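Local atomic coordinates of Agap007691-pb (Anopheles gambiae, PDB entry 5C98), a protein that is of unknown function but has the serpin fold and may, like many members of that family, inhibit serine-type endopeptidases. Residues Pro279-Val283 / Gly370-Lys374; Thr149-Ile155 / Ile322-Tyr326; Asp189-Glu193 / Arg204-His209; Glu221-Lys225 / Gln252-Ile257; Leu50-Pro55 / Phe69-Val75. All coordinates share one frame; numbering follows the deposited sequence. Where two conformers were deposited one is given.

Overall arrangement
From the N terminus, contact 5 closes first, a short loop that folds helix 59-69 back so that its exit meets the end of helix 43-51. Contact 2 opens at residues 149-155 and closes only at strand 320-328, tying the passage after helix 133-146 to sheet A. Nested inside that long loop are the hairpin of contact 3 and, next in series, contact 4, which sets helix 250-256 against a turn of sheet B. Contact 1 opens within the loop of contact 2 but closes beyond it, at residues 370-374, so the two cross, touching at Val283 and Tyr326. Contact 1 adjoins contact 3, whereas contact 5 lies apart, its centre about 46 Å from that of contact 3.

Contact 1 of 5, residues Pro279-Val283 / Gly370-Lys374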
# COMPACT_ATOMS: atom_id res chain seq x y z
N PRO A 279 -1.70 5.27 19.69
CA PRO A 279 -1.62 6.68 19.29
C PRO A 279 -2.68 7.03 18.25
O PRO A 279 -3.05 6.21 17.42
CB PRO A 279 -0.20 6.81 18.71
CG PRO A 279 0.18 5.44 18.34
CD PRO A 279 -0.50 4.52 19.30
N LYS A 280 -3.18 8.27 18.33
CA LYS A 280 -4.02 8.82 17.27
C LYS A 280 -3.06 9.18 16.14
O LYS A 280 -2.43 10.23 16.16
CB LYS A 280 -4.78 10.04 17.77
CG LYS A 280 -5.82 10.54 16.81
CD LYS A 280 -6.48 11.81 17.32
CE LYS A 280 -7.27 12.49 16.22
NZ LYS A 280 -8.69 12.04 16.19
N PHE A 281 -2.92 8.30 15.14
CA PHE A 281 -1.83 8.41 14.20
C PHE A 281 -2.35 8.38 12.78
O PHE A 281 -3.48 7.96 12.50
CB PHE A 281 -0.75 7.30 14.37
CG PHE A 281 -1.13 5.95 13.81
CD1 PHE A 281 -1.92 5.06 14.51
CD2 PHE A 281 -0.67 5.56 12.56
CE1 PHE A 281 -2.28 3.84 14.00
CE2 PHE A 281 -1.02 4.30 12.03
CZ PHE A 281 -1.83 3.45 12.73
N PHE A 282 -1.49 8.83 11.88
CA PHE A 282 -1.69 8.59 10.47
C PHE A 282 -0.33 8.24 9.88
O PHE A 282 0.72 8.51 10.47
CB PHE A 282 -2.28 9.80 9.76
CG PHE A 282 -1.30 10.90 9.57
CD1 PHE A 282 -1.02 11.78 10.59
CD2 PHE A 282 -0.66 11.05 8.35
CE1 PHE A 282 -0.11 12.81 10.40
CE2 PHE A 282 0.26 12.05 8.15
CZ PHE A 282 0.53 12.94 9.19
N VAL A 283 -0.38 7.64 8.69
CA VAL A 283 0.80 7.42 7.87
C VAL A 283 0.41 7.86 6.47
O VAL A 283 -0.63 7.43 5.96
CB VAL A 283 1.28 5.96 7.89
CG1 VAL A 283 2.44 5.73 6.92
CG2 VAL A 283 1.73 5.59 9.28
N GLY A 370 2.27 -1.66 6.74
CA GLY A 370 3.14 -0.57 7.12
C GLY A 370 3.57 -0.68 8.56
O GLY A 370 3.37 -1.71 9.22
N ASN A 371 4.22 0.38 9.02
CA ASN A 371 4.70 0.46 10.39
C ASN A 371 4.62 1.89 10.87
O ASN A 371 4.66 2.83 10.08
CB ASN A 371 6.14 -0.06 10.51
CG ASN A 371 7.14 0.84 9.84
OD1 ASN A 371 7.30 0.78 8.63
ND2 ASN A 371 7.85 1.64 10.62
N PHE A 372 4.47 2.03 12.19
CA PHE A 372 4.48 3.31 12.87
C PHE A 372 5.58 3.26 13.93
O PHE A 372 5.45 2.56 14.94
CB PHE A 372 3.11 3.61 13.47
CG PHE A 372 3.02 4.98 14.04
CD1 PHE A 372 2.97 6.06 13.20
CD2 PHE A 372 3.06 5.20 15.40
CE1 PHE A 372 2.93 7.36 13.70
CE2 PHE A 372 3.01 6.50 15.91
CZ PHE A 372 2.96 7.55 15.07
N SER A 373 6.66 3.99 13.67
CA SER A 373 7.87 3.96 14.47
C SER A 373 8.46 5.32 14.78
O SER A 373 9.20 5.43 15.76
CB SER A 373 8.94 3.17 13.73
OG SER A 373 8.46 1.88 13.47
N LYS A 374 8.22 6.35 13.95
CA LYS A 374 8.98 7.59 13.94
C LYS A 374 8.09 8.76 14.33
O LYS A 374 6.93 8.85 13.90
CB LYS A 374 9.54 7.82 12.52
CG LYS A 374 10.38 9.09 12.41
CD LYS A 374 10.88 9.36 11.01
CE LYS A 374 11.62 10.68 10.94
NZ LYS A 374 12.01 11.02 9.55
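Phe372 packs on Pro279, Phe281 and Val283 where two sheets of the serpin fold meet: strand 270-287 here runs into sheet A, and strand 366-372 belongs to sheet B. The backbones stay well separated, with CA of Val283 7.4 Å from CA of Phe372, and it is side chains that join them. Followed outward, Phe372 starts at a CB directed toward 279-283, and with CG anti to the backbone N (chi1 -173°) the ring is carried across the gap. The first partner is the Phe281 ring, whose CD2 lies near Phe372 CG and 3.7 Å from Phe372 CD1. Next along the ring, Phe372 CE1 meets Phe281 CB at 3.7 Å. That methylene stands over the ring face, 18° off the normal, as a CH-pi contact 3.9 Å from the centroid of the Phe372 ring. On the CE2 side of the ring Pro279 CG comes within 3.9 Å of Phe372 CE2. At the tip, Phe372 CZ again finds Phe281 CB, at 3.8 Å. The two phenylalanine rings are inclined at 38°. Each has an edge-to-face partner elsewhere, Phe354 for Phe281 and Phe195 for Phe372, which extends the aromatic cluster. Beside the root of the ring, Val283 CG2 approaches the edge close to the ring plane, 4.1 Å from Phe372 CD1.

Contact 2 of 5, residues Thr149-Ile155 / Ile322-Tyr326; sequences TEIEDFI and IQHCY
His324 makes the one direct hydrogen bond of this contact, giving its ND1 proton to the carbonyl O of Phe154 at 2.8 Å. The bond is fairly straight (158°), and the acceptor lies in the imidazole plane, which helps fix the rotation of that ring. Aromatic contact reinforces it: the edge of His324 is turned to the face of Phe154, centroids 5.3 Å apart. Three CH-pi contacts follow. His324 CB sits over the same Phe154 ring, brought alongside by a CG anti to the backbone N (chi1 -169°), 3.7 Å from its centroid; Ile151 CG2 is centred above the imidazole, 3.9 Å from the His324 centroid; and Glu150 CB lies over the middle of the Tyr326 ring, 3.6 Å from its centroid. Aliphatic packing completes the set, with Ile155 CG2 3.9 Å from Ile322 CG2. Because residues alternate along the strand, Ile322, His324 and Tyr326 all present their side chains to 149-155, while Gln323 and Cys325 face away. Beyond the contact, Tyr144 of helix 133-146 stacks on Phe154. This is the familiar serpin arrangement in which the chain leaving helix F crosses sheet A, here over the strand that leads to the reactive-centre loop.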
# COMPACT_ATOMS: atom_id res chain seq x y z
N THR A 149 -8.93 11.77 -1.89
CA THR A 149 -8.35 10.57 -1.32
C THR A 149 -7.33 10.89 -0.25
O THR A 149 -6.53 10.02 0.12
CB THR A 149 -7.73 9.72 -2.43
OG1 THR A 149 -7.59 8.37 -1.96
CG2 THR A 149 -6.38 10.32 -2.89
N GLU A 150 -7.36 12.11 0.28
CA GLU A 150 -6.51 12.53 1.39
C GLU A 150 -5.04 12.62 1.02
O GLU A 150 -4.19 12.60 1.92
CB GLU A 150 -6.71 11.66 2.64
CG GLU A 150 -8.06 11.82 3.30
CD GLU A 150 -8.35 13.27 3.65
OE1 GLU A 150 -7.54 13.87 4.38
OE2 GLU A 150 -9.35 13.81 3.15
N ILE A 151 -4.71 12.75 -0.26
CA ILE A 151 -3.32 12.89 -0.73
C ILE A 151 -3.30 14.12 -1.64
O ILE A 151 -3.62 14.02 -2.83
CB ILE A 151 -2.79 11.65 -1.47
CG1 ILE A 151 -2.82 10.42 -0.59
CG2 ILE A 151 -1.35 11.89 -1.92
CD1 ILE A 151 -2.49 9.12 -1.32
N GLU A 152 -2.94 15.27 -1.08
CA GLU A 152 -2.98 16.53 -1.79
C GLU A 152 -1.66 16.88 -2.47
O GLU A 152 -1.65 17.77 -3.33
CB GLU A 152 -3.38 17.67 -0.85
CG GLU A 152 -4.76 17.50 -0.23
CD GLU A 152 -5.88 17.63 -1.26
OE1 GLU A 152 -6.00 18.72 -1.87
OE2 GLU A 152 -6.64 16.65 -1.45
N ASP A 153 -0.57 16.20 -2.13
CA ASP A 153 0.74 16.42 -2.75
C ASP A 153 1.32 15.05 -3.07
O ASP A 153 2.26 14.56 -2.43
CB ASP A 153 1.66 17.22 -1.83
CG ASP A 153 1.47 18.71 -1.99
OD1 ASP A 153 2.06 19.28 -2.94
OD2 ASP A 153 0.74 19.31 -1.18
N PHE A 154 0.74 14.42 -4.07
CA PHE A 154 1.09 13.04 -4.38
C PHE A 154 2.58 12.90 -4.73
O PHE A 154 3.23 11.93 -4.31
CB PHE A 154 0.17 12.55 -5.51
CG PHE A 154 0.26 11.09 -5.75
CD1 PHE A 154 1.31 10.57 -6.45
CD2 PHE A 154 -0.70 10.22 -5.25
CE1 PHE A 154 1.44 9.22 -6.65
CE2 PHE A 154 -0.58 8.85 -5.48
CZ PHE A 154 0.48 8.37 -6.17
N ILE A 155 3.13 13.82 -5.53
CA ILE A 155 4.52 13.74 -5.99
C ILE A 155 5.07 15.16 -6.03
O ILE A 155 4.33 16.14 -6.01
CB ILE A 155 4.75 13.09 -7.39
CG1 ILE A 155 3.75 13.62 -8.41
CG2 ILE A 155 4.76 11.56 -7.31
CD1 ILE A 155 4.26 13.49 -9.84
N ILE A 322 5.69 5.29 -8.95
CA ILE A 322 5.61 5.83 -7.60
C ILE A 322 4.26 5.46 -7.00
O ILE A 322 3.23 5.55 -7.67
CB ILE A 322 5.78 7.36 -7.61
CG1 ILE A 322 7.16 7.76 -8.15
CG2 ILE A 322 5.56 7.94 -6.22
CD1 ILE A 322 8.33 7.24 -7.36
N GLN A 323 4.29 5.09 -5.73
CA GLN A 323 3.08 4.82 -4.95
C GLN A 323 3.00 5.79 -3.77
O GLN A 323 4.02 6.18 -3.19
CB GLN A 323 3.05 3.40 -4.42
CG GLN A 323 1.80 3.03 -3.67
CD GLN A 323 1.70 1.54 -3.39
OE1 GLN A 323 2.41 0.99 -2.54
NE2 GLN A 323 0.81 0.87 -4.10
N HIS A 324 1.78 6.17 -3.40
CA HIS A 324 1.54 7.00 -2.23
C HIS A 324 0.34 6.44 -1.51
O HIS A 324 -0.71 6.21 -2.11
CB HIS A 324 1.29 8.46 -2.64
CG HIS A 324 1.74 9.47 -1.65
ND1 HIS A 324 2.39 10.64 -2.02
CD2 HIS A 324 1.62 9.53 -0.30
CE1 HIS A 324 2.64 11.36 -0.94
NE2 HIS A 324 2.19 10.71 0.12
N CYS A 325 0.52 6.13 -0.23
CA CYS A 325 -0.51 5.48 0.56
C CYS A 325 -0.87 6.32 1.76
O CYS A 325 -0.05 7.08 2.28
CB CYS A 325 -0.03 4.13 1.06
SG CYS A 325 0.10 2.87 -0.26
N TYR A 326 -2.11 6.16 2.21
CA TYR A 326 -2.64 6.89 3.34
C TYR A 326 -3.47 5.97 4.23
O TYR A 326 -4.22 5.13 3.72
CB TYR A 326 -3.55 8.01 2.85
CG TYR A 326 -4.31 8.76 3.94
CD1 TYR A 326 -3.70 9.76 4.68
CD2 TYR A 326 -5.63 8.45 4.23
CE1 TYR A 326 -4.40 10.45 5.71
CE2 TYR A 326 -6.33 9.12 5.25
CZ TYR A 326 -5.72 10.12 5.95
OH TYR A 326 -6.42 10.82 6.95

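Contact 3 of 5, residues Asp189-Glu193 / Arg204-His209; sequences DTALE and RVSTMH
Ala191 and Thr207, like Glu193 and Val205, face each other as antiparallel hydrogen-bonded pairs in a beta hairpin of the serpin sheet C. In the first pair Thr207 N reaches Ala191 O at 2.8 Å, with a return bond from Ala191 N to Thr207 O; in the second Val205 N reaches Glu193 O at 2.9 Å, again with its reciprocal. Between them Leu192 and Ser206 form the non-hydrogen-bonded pair, their side chains on the face opposite that of Ala191, Glu193, Val205 and Thr207. On that latter face Glu193 crosses Thr207 at about a right angle, its CB 3.6 Å from Thr207 OG1. The threonine hydroxyl donates back to its own strand, to Val205 O at 2.9 Å. This carbonyl therefore accepts twice, from Glu193 N and Thr207 OG1, which arrive from opposite faces of its plane. Arg204, which touches a lattice neighbour in this crystal, bends at chi3 (77°) and folds over the partner strand: one guanidinium face lies on Glu193 CA, while Arg204 NH2 gives a rather bent bond (137°) to Leu192 O at 3.1 Å. Further out, the Glu193 carboxylate is held by a salt bridge to Lys277, and His209 NE2 bonds Asp275, so strand 270-287 holds both polar groups. Thr190 OG1 is hydrogen-bonded to Glu331. Beyond the Ala191-Thr207 pair one water spans the two segments, donating to Thr190 OG1 at 2.6 Å and accepting from His209 N at 3.0 Å.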
# COMPACT_ATOMS: atom_id res chain seq x y z
N ASP A 189 -11.00 10.41 26.83
CA ASP A 189 -9.99 9.50 27.35
C ASP A 189 -8.67 9.61 26.61
O ASP A 189 -7.71 8.92 26.96
CB ASP A 189 -10.53 8.07 27.25
CG ASP A 189 -11.59 7.76 28.29
OD1 ASP A 189 -11.48 8.27 29.43
OD2 ASP A 189 -12.55 7.01 27.97
N THR A 190 -8.61 10.44 25.57
CA THR A 190 -7.37 10.68 24.85
C THR A 190 -6.51 11.65 25.64
O THR A 190 -6.99 12.67 26.14
CB THR A 190 -7.72 11.25 23.47
OG1 THR A 190 -8.47 10.28 22.74
CG2 THR A 190 -6.46 11.62 22.67
N ALA A 191 -5.23 11.32 25.78
CA ALA A 191 -4.31 12.15 26.54
C ALA A 191 -2.93 12.04 25.93
O ALA A 191 -2.63 11.11 25.16
CB ALA A 191 -4.26 11.73 28.01
N LEU A 192 -2.07 12.98 26.30
CA LEU A 192 -0.67 12.93 25.88
C LEU A 192 0.03 11.85 26.68
O LEU A 192 0.10 11.91 27.91
CB LEU A 192 0.01 14.28 26.11
CG LEU A 192 -0.39 15.45 25.22
CD1 LEU A 192 0.40 16.69 25.67
CD2 LEU A 192 -0.14 15.15 23.74
N GLU A 193 0.52 10.83 25.98
CA GLU A 193 1.24 9.75 26.61
C GLU A 193 2.52 9.48 25.84
O GLU A 193 2.60 9.69 24.63
CB GLU A 193 0.39 8.47 26.69
CG GLU A 193 -0.90 8.66 27.47
CD GLU A 193 -1.63 7.36 27.79
OE1 GLU A 193 -0.97 6.30 27.89
OE2 GLU A 193 -2.87 7.41 27.97
N ARG A 204 5.90 12.56 23.92
CA ARG A 204 4.49 12.34 24.23
C ARG A 204 3.60 12.80 23.09
O ARG A 204 3.80 13.88 22.52
CB ARG A 204 4.12 13.06 25.53
CG ARG A 204 5.01 12.63 26.67
CD ARG A 204 4.67 13.30 28.01
NE ARG A 204 3.49 12.70 28.62
CZ ARG A 204 3.51 11.59 29.36
NH1 ARG A 204 4.64 10.93 29.57
NH2 ARG A 204 2.38 11.12 29.87
N VAL A 205 2.61 11.97 22.76
CA VAL A 205 1.66 12.26 21.69
C VAL A 205 0.26 11.85 22.11
O VAL A 205 0.06 11.03 23.02
CB VAL A 205 2.03 11.55 20.37
CG1 VAL A 205 3.35 12.08 19.83
CG2 VAL A 205 2.09 10.05 20.59
N SER A 206 -0.72 12.42 21.42
CA SER A 206 -2.11 12.08 21.67
C SER A 206 -2.31 10.58 21.53
O SER A 206 -2.03 10.00 20.47
CB SER A 206 -2.99 12.82 20.67
OG SER A 206 -4.35 12.73 21.01
N THR A 207 -2.81 9.95 22.60
CA THR A 207 -2.95 8.50 22.68
C THR A 207 -4.38 8.17 23.08
O THR A 207 -4.88 8.67 24.08
CB THR A 207 -1.95 7.94 23.69
OG1 THR A 207 -0.62 8.19 23.24
CG2 THR A 207 -2.14 6.45 23.89
N MET A 208 -5.03 7.35 22.26
CA MET A 208 -6.41 6.95 22.47
C MET A 208 -6.47 5.77 23.43
O MET A 208 -5.53 4.97 23.52
CB MET A 208 -7.04 6.53 21.15
CG MET A 208 -7.01 7.59 20.07
SD MET A 208 -8.02 7.16 18.63
CE MET A 208 -7.12 5.73 18.03
N HIS A 209 -7.58 5.66 24.15
CA HIS A 209 -7.74 4.61 25.16
C HIS A 209 -9.19 4.17 25.18
O HIS A 209 -10.09 5.02 25.24
CB HIS A 209 -7.41 5.17 26.55
CG HIS A 209 -7.39 4.15 27.64
ND1 HIS A 209 -7.27 4.51 28.97
CD2 HIS A 209 -7.41 2.80 27.61
CE1 HIS A 209 -7.24 3.41 29.71
NE2 HIS A 209 -7.33 2.36 28.92
O HOH W 1 -12.74 5.06 25.31
O HOH W 2 -9.41 7.94 23.49

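Contact 4 of 5, residues Glu221-Lys225 / Gln252-Ile257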
# COMPACT_ATOMS: atom_id res chain seq x y z
N GLU A 221 5.92 -17.30 19.07
CA GLU A 221 6.99 -17.54 18.11
C GLU A 221 7.40 -16.26 17.38
O GLU A 221 8.58 -16.01 17.17
CB GLU A 221 6.59 -18.62 17.11
N LEU A 222 6.42 -15.43 16.99
CA LEU A 222 6.71 -14.14 16.37
C LEU A 222 7.13 -13.10 17.40
O LEU A 222 7.74 -12.09 17.03
CB LEU A 222 5.44 -13.67 15.67
CG LEU A 222 5.48 -12.67 14.52
CD1 LEU A 222 6.63 -12.90 13.56
CD2 LEU A 222 4.17 -12.81 13.77
N ARG A 223 6.86 -13.36 18.68
CA ARG A 223 7.19 -12.48 19.79
C ARG A 223 6.39 -11.18 19.72
O ARG A 223 6.95 -10.09 19.82
CB ARG A 223 8.70 -12.17 19.89
CG ARG A 223 9.63 -13.35 19.72
CD ARG A 223 9.43 -14.35 20.80
NE ARG A 223 9.86 -13.92 22.12
CZ ARG A 223 9.44 -14.50 23.24
NH1 ARG A 223 8.59 -15.53 23.19
NH2 ARG A 223 9.85 -14.06 24.42
N CYS A 224 5.08 -11.30 19.59
CA CYS A 224 4.24 -10.11 19.57
C CYS A 224 2.85 -10.40 20.11
O CYS A 224 2.37 -11.55 20.06
CB CYS A 224 4.17 -9.47 18.18
SG CYS A 224 3.40 -10.55 16.95
N LYS A 225 2.21 -9.36 20.62
CA LYS A 225 0.77 -9.33 20.84
C LYS A 225 0.08 -8.91 19.56
O LYS A 225 0.65 -8.18 18.73
CB LYS A 225 0.43 -8.32 21.92
CG LYS A 225 0.81 -8.69 23.31
CD LYS A 225 0.33 -7.65 24.32
CE LYS A 225 0.65 -8.07 25.72
NZ LYS A 225 0.21 -7.07 26.72
N GLN A 252 12.60 -7.42 14.03
CA GLN A 252 12.53 -8.87 14.11
C GLN A 252 11.17 -9.40 13.66
O GLN A 252 11.08 -10.42 12.98
CB GLN A 252 12.83 -9.33 15.54
CG GLN A 252 12.97 -10.83 15.67
CD GLN A 252 13.12 -11.28 17.11
OE1 GLN A 252 13.86 -10.68 17.88
NE2 GLN A 252 12.42 -12.35 17.47
N ILE A 253 10.09 -8.72 14.05
CA ILE A 253 8.76 -9.13 13.61
C ILE A 253 8.63 -8.95 12.11
O ILE A 253 8.13 -9.82 11.39
CB ILE A 253 7.68 -8.32 14.36
CG1 ILE A 253 7.43 -8.85 15.79
CG2 ILE A 253 6.34 -8.35 13.63
CD1 ILE A 253 8.57 -8.84 16.73
N VAL A 254 9.04 -7.79 11.60
CA VAL A 254 8.87 -7.49 10.19
C VAL A 254 9.63 -8.50 9.34
O VAL A 254 9.12 -8.99 8.33
CB VAL A 254 9.39 -6.07 9.88
CG1 VAL A 254 9.46 -5.83 8.35
CG2 VAL A 254 8.51 -5.05 10.53
N ASN A 255 10.85 -8.86 9.76
CA ASN A 255 11.63 -9.79 8.95
C ASN A 255 11.17 -11.22 9.13
O ASN A 255 11.34 -12.05 8.22
CB ASN A 255 13.10 -9.64 9.28
CG ASN A 255 13.70 -8.46 8.59
OD1 ASN A 255 13.36 -8.16 7.44
ND2 ASN A 255 14.61 -7.77 9.27
N SER A 256 10.58 -11.55 10.26
CA SER A 256 10.17 -12.92 10.55
C SER A 256 8.85 -13.31 9.90
O SER A 256 8.66 -14.48 9.55
CB SER A 256 10.02 -13.10 12.06
OG SER A 256 11.26 -13.06 12.75
N ILE A 257 7.93 -12.35 9.73
CA ILE A 257 6.55 -12.71 9.46
C ILE A 257 6.40 -13.34 8.08
O ILE A 257 6.94 -12.86 7.08
CB ILE A 257 5.64 -11.48 9.65
CG1 ILE A 257 4.16 -11.92 9.66
CG2 ILE A 257 5.95 -10.44 8.60
CD1 ILE A 257 3.20 -10.75 9.94
O HOH W 3 10.11 -12.41 15.57
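Leu222 and Ile253 are the two principal bumps, each pushed into the opposite segment. Leu222 enters the shallow hollow between Ile253, Ser256 and Ile257, one side of the last turn of helix 250-256. Its two branches part there: Leu222 CD1 rests 3.7 Å from Ser256 CB, and Leu222 CD2 comes within 4.2 Å of Ile257 CG1. In return Ile253 reaches back, its chain bent at chi2 (61°) so that CD1 fits against the backbone of the turn, 3.4 Å from Leu222 O and 3.7 Å from Arg223 O. Ile253 CG1, one bond nearer the helix, meets Cys224 CB at 4.1 Å. On the solvent side Arg223 CG lies 3.7 Å from Gln252 NE2, while the guanidinium turns away to Asn220 O. A water bridges the seam beside Ile253, donating to Leu222 O at 2.8 Å, accepting from Gln252 NE2 at 3.0 Å and, in one serine conformer, also donating to Ser256 OG. Ile253 and Ile257 also touch Leu242 of strand 237-244, bringing the helix onto the sheet. A G1 beta bulge, with Arg223 and Cys224 both facing His219, accompanies the turn, whose packing against helix G is part of the covering of sheet B in the serpin fold.

Contact 5 of 5, residues Leu50-Pro55 / Phe69-Val75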
# COMPACT_ATOMS: atom_id res chain seq x y z
N LEU A 50 0.64 -2.52 -12.27
CA LEU A 50 1.65 -2.92 -13.22
C LEU A 50 1.12 -3.98 -14.18
O LEU A 50 1.55 -4.03 -15.34
CB LEU A 50 2.88 -3.39 -12.43
CG LEU A 50 4.20 -3.53 -13.16
CD1 LEU A 50 4.53 -2.30 -14.00
CD2 LEU A 50 5.30 -3.81 -12.15
N SER A 51 0.19 -4.81 -13.74
CA SER A 51 -0.38 -5.86 -14.56
C SER A 51 -1.05 -5.32 -15.81
O SER A 51 -1.23 -6.06 -16.79
CB SER A 51 -1.43 -6.64 -13.76
OG SER A 51 -0.85 -7.59 -12.91
N MET A 52 -1.50 -4.05 -15.79
CA MET A 52 -2.12 -3.46 -16.98
C MET A 52 -1.16 -3.49 -18.15
O MET A 52 -1.59 -3.53 -19.30
CB MET A 52 -2.55 -2.02 -16.70
CG MET A 52 -3.54 -1.87 -15.57
SD MET A 52 -4.29 -0.23 -15.50
CE MET A 52 -2.85 0.76 -15.06
N PHE A 53 0.15 -3.46 -17.89
CA PHE A 53 1.11 -3.49 -18.98
C PHE A 53 1.46 -4.90 -19.45
O PHE A 53 2.12 -5.06 -20.47
CB PHE A 53 2.38 -2.76 -18.52
CG PHE A 53 2.14 -1.31 -18.27
CD1 PHE A 53 2.25 -0.40 -19.29
CD2 PHE A 53 1.71 -0.87 -17.02
CE1 PHE A 53 2.01 0.94 -19.08
CE2 PHE A 53 1.44 0.48 -16.80
CZ PHE A 53 1.60 1.38 -17.84
N TYR A 54 1.03 -5.94 -18.73
CA TYR A 54 1.37 -7.30 -19.11
C TYR A 54 0.97 -7.66 -20.53
O TYR A 54 1.79 -8.28 -21.23
CB TYR A 54 0.72 -8.25 -18.11
CG TYR A 54 0.89 -9.74 -18.32
CD1 TYR A 54 2.15 -10.32 -18.21
CD2 TYR A 54 -0.20 -10.56 -18.50
CE1 TYR A 54 2.31 -11.67 -18.33
CE2 TYR A 54 -0.05 -11.91 -18.63
CZ TYR A 54 1.20 -12.46 -18.53
OH TYR A 54 1.37 -13.83 -18.64
N PRO A 55 -0.21 -7.29 -21.02
CA PRO A 55 -0.55 -7.63 -22.41
C PRO A 55 0.32 -6.93 -23.44
O PRO A 55 0.34 -7.36 -24.60
CB PRO A 55 -2.02 -7.19 -22.53
CG PRO A 55 -2.49 -7.01 -21.14
CD PRO A 55 -1.33 -6.62 -20.33
N PHE A 69 4.04 -12.13 -9.82
CA PHE A 69 2.64 -11.95 -9.48
C PHE A 69 1.78 -13.17 -9.76
O PHE A 69 0.60 -13.17 -9.41
CB PHE A 69 2.04 -10.78 -10.30
CG PHE A 69 2.82 -9.48 -10.21
CD1 PHE A 69 3.26 -8.99 -8.99
CD2 PHE A 69 3.10 -8.75 -11.37
CE1 PHE A 69 3.95 -7.81 -8.94
CE2 PHE A 69 3.81 -7.59 -11.33
CZ PHE A 69 4.23 -7.10 -10.09
N GLY A 70 2.31 -14.20 -10.41
CA GLY A 70 1.51 -15.36 -10.77
C GLY A 70 0.49 -15.11 -11.86
O GLY A 70 -0.52 -15.81 -11.92
N LEU A 71 0.74 -14.14 -12.73
CA LEU A 71 -0.23 -13.83 -13.78
C LEU A 71 -0.42 -15.02 -14.71
O LEU A 71 0.53 -15.76 -15.00
CB LEU A 71 0.25 -12.64 -14.60
CG LEU A 71 0.47 -11.35 -13.83
CD1 LEU A 71 0.58 -10.16 -14.80
CD2 LEU A 71 -0.63 -11.08 -12.79
N PRO A 72 -1.64 -15.23 -15.22
CA PRO A 72 -1.88 -16.31 -16.20
C PRO A 72 -1.06 -16.13 -17.47
O PRO A 72 -0.87 -15.01 -17.96
CB PRO A 72 -3.38 -16.18 -16.50
CG PRO A 72 -3.96 -15.57 -15.30
CD PRO A 72 -2.90 -14.61 -14.78
N GLU A 73 -0.61 -17.25 -18.02
CA GLU A 73 -0.00 -17.24 -19.35
C GLU A 73 -1.02 -16.88 -20.42
O GLU A 73 -0.64 -16.39 -21.49
CB GLU A 73 0.61 -18.59 -19.66
CG GLU A 73 1.86 -18.87 -18.87
CD GLU A 73 2.64 -20.05 -19.43
OE1 GLU A 73 2.08 -21.16 -19.48
OE2 GLU A 73 3.81 -19.85 -19.85
N ASP A 74 -2.29 -17.15 -20.18
CA ASP A 74 -3.38 -16.74 -21.06
C ASP A 74 -3.58 -15.25 -20.80
O ASP A 74 -4.15 -14.87 -19.78
CB ASP A 74 -4.62 -17.53 -20.68
CG ASP A 74 -5.85 -17.13 -21.43
OD1 ASP A 74 -5.83 -16.14 -22.17
OD2 ASP A 74 -6.87 -17.85 -21.28
N VAL A 75 -3.09 -14.41 -21.72
CA VAL A 75 -3.12 -12.97 -21.52
C VAL A 75 -4.55 -12.46 -21.45
O VAL A 75 -4.86 -11.55 -20.67
CB VAL A 75 -2.30 -12.26 -22.62
CG1 VAL A 75 -2.53 -10.77 -22.58
CG2 VAL A 75 -0.83 -12.56 -22.42
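Tyr54 and Leu71 are brought together by their first torsions. The tyrosine puts CG anti to its backbone N (chi1 178°), extending the ring toward 69-75; the leucine, with CG beside its backbone N (chi1 -60°), sends its branch the other way, and the two side chains slide past one another. Leu71 CD1 thus comes over one face of the ring, displaced toward the Tyr54 CB end, 3.6 Å from Tyr54 CG. It is a CH-pi contact, 3.8 Å from the Tyr54 centroid and 20° off the normal. Farther along the same ring Tyr54 OH donates to Pro72 O at 2.6 Å, approaching from above the carbonyl plane and not along a lone pair. Gln66 NE2 bonds the same hydroxyl, so the phenol oxygen is gripped both by the loop and by the helix that precedes it. The setting is the helical end of the serpin fold, where helix B is followed by a type I turn spanning Ser51 to Tyr54 and the chain meets the connection between helices C and D, residues 59-69 and 75-89. Gly70 leaves the first of these with positive phi, and Asp74 is the N-cap of the second, its OD1 bonded to Ala77 N. Just past that cap the branches of Val75 divide their partners: CG2 lies 3.9 Å from Tyr54 CE2, and Val75 CG1 is 3.6 Å from Pro55 CB. More tentative, since Leu50 has two conformers, is its crossing of Phe69: in the one given, Leu50 CD2 touches the ring edge 4.0 Å from Phe69 CZ.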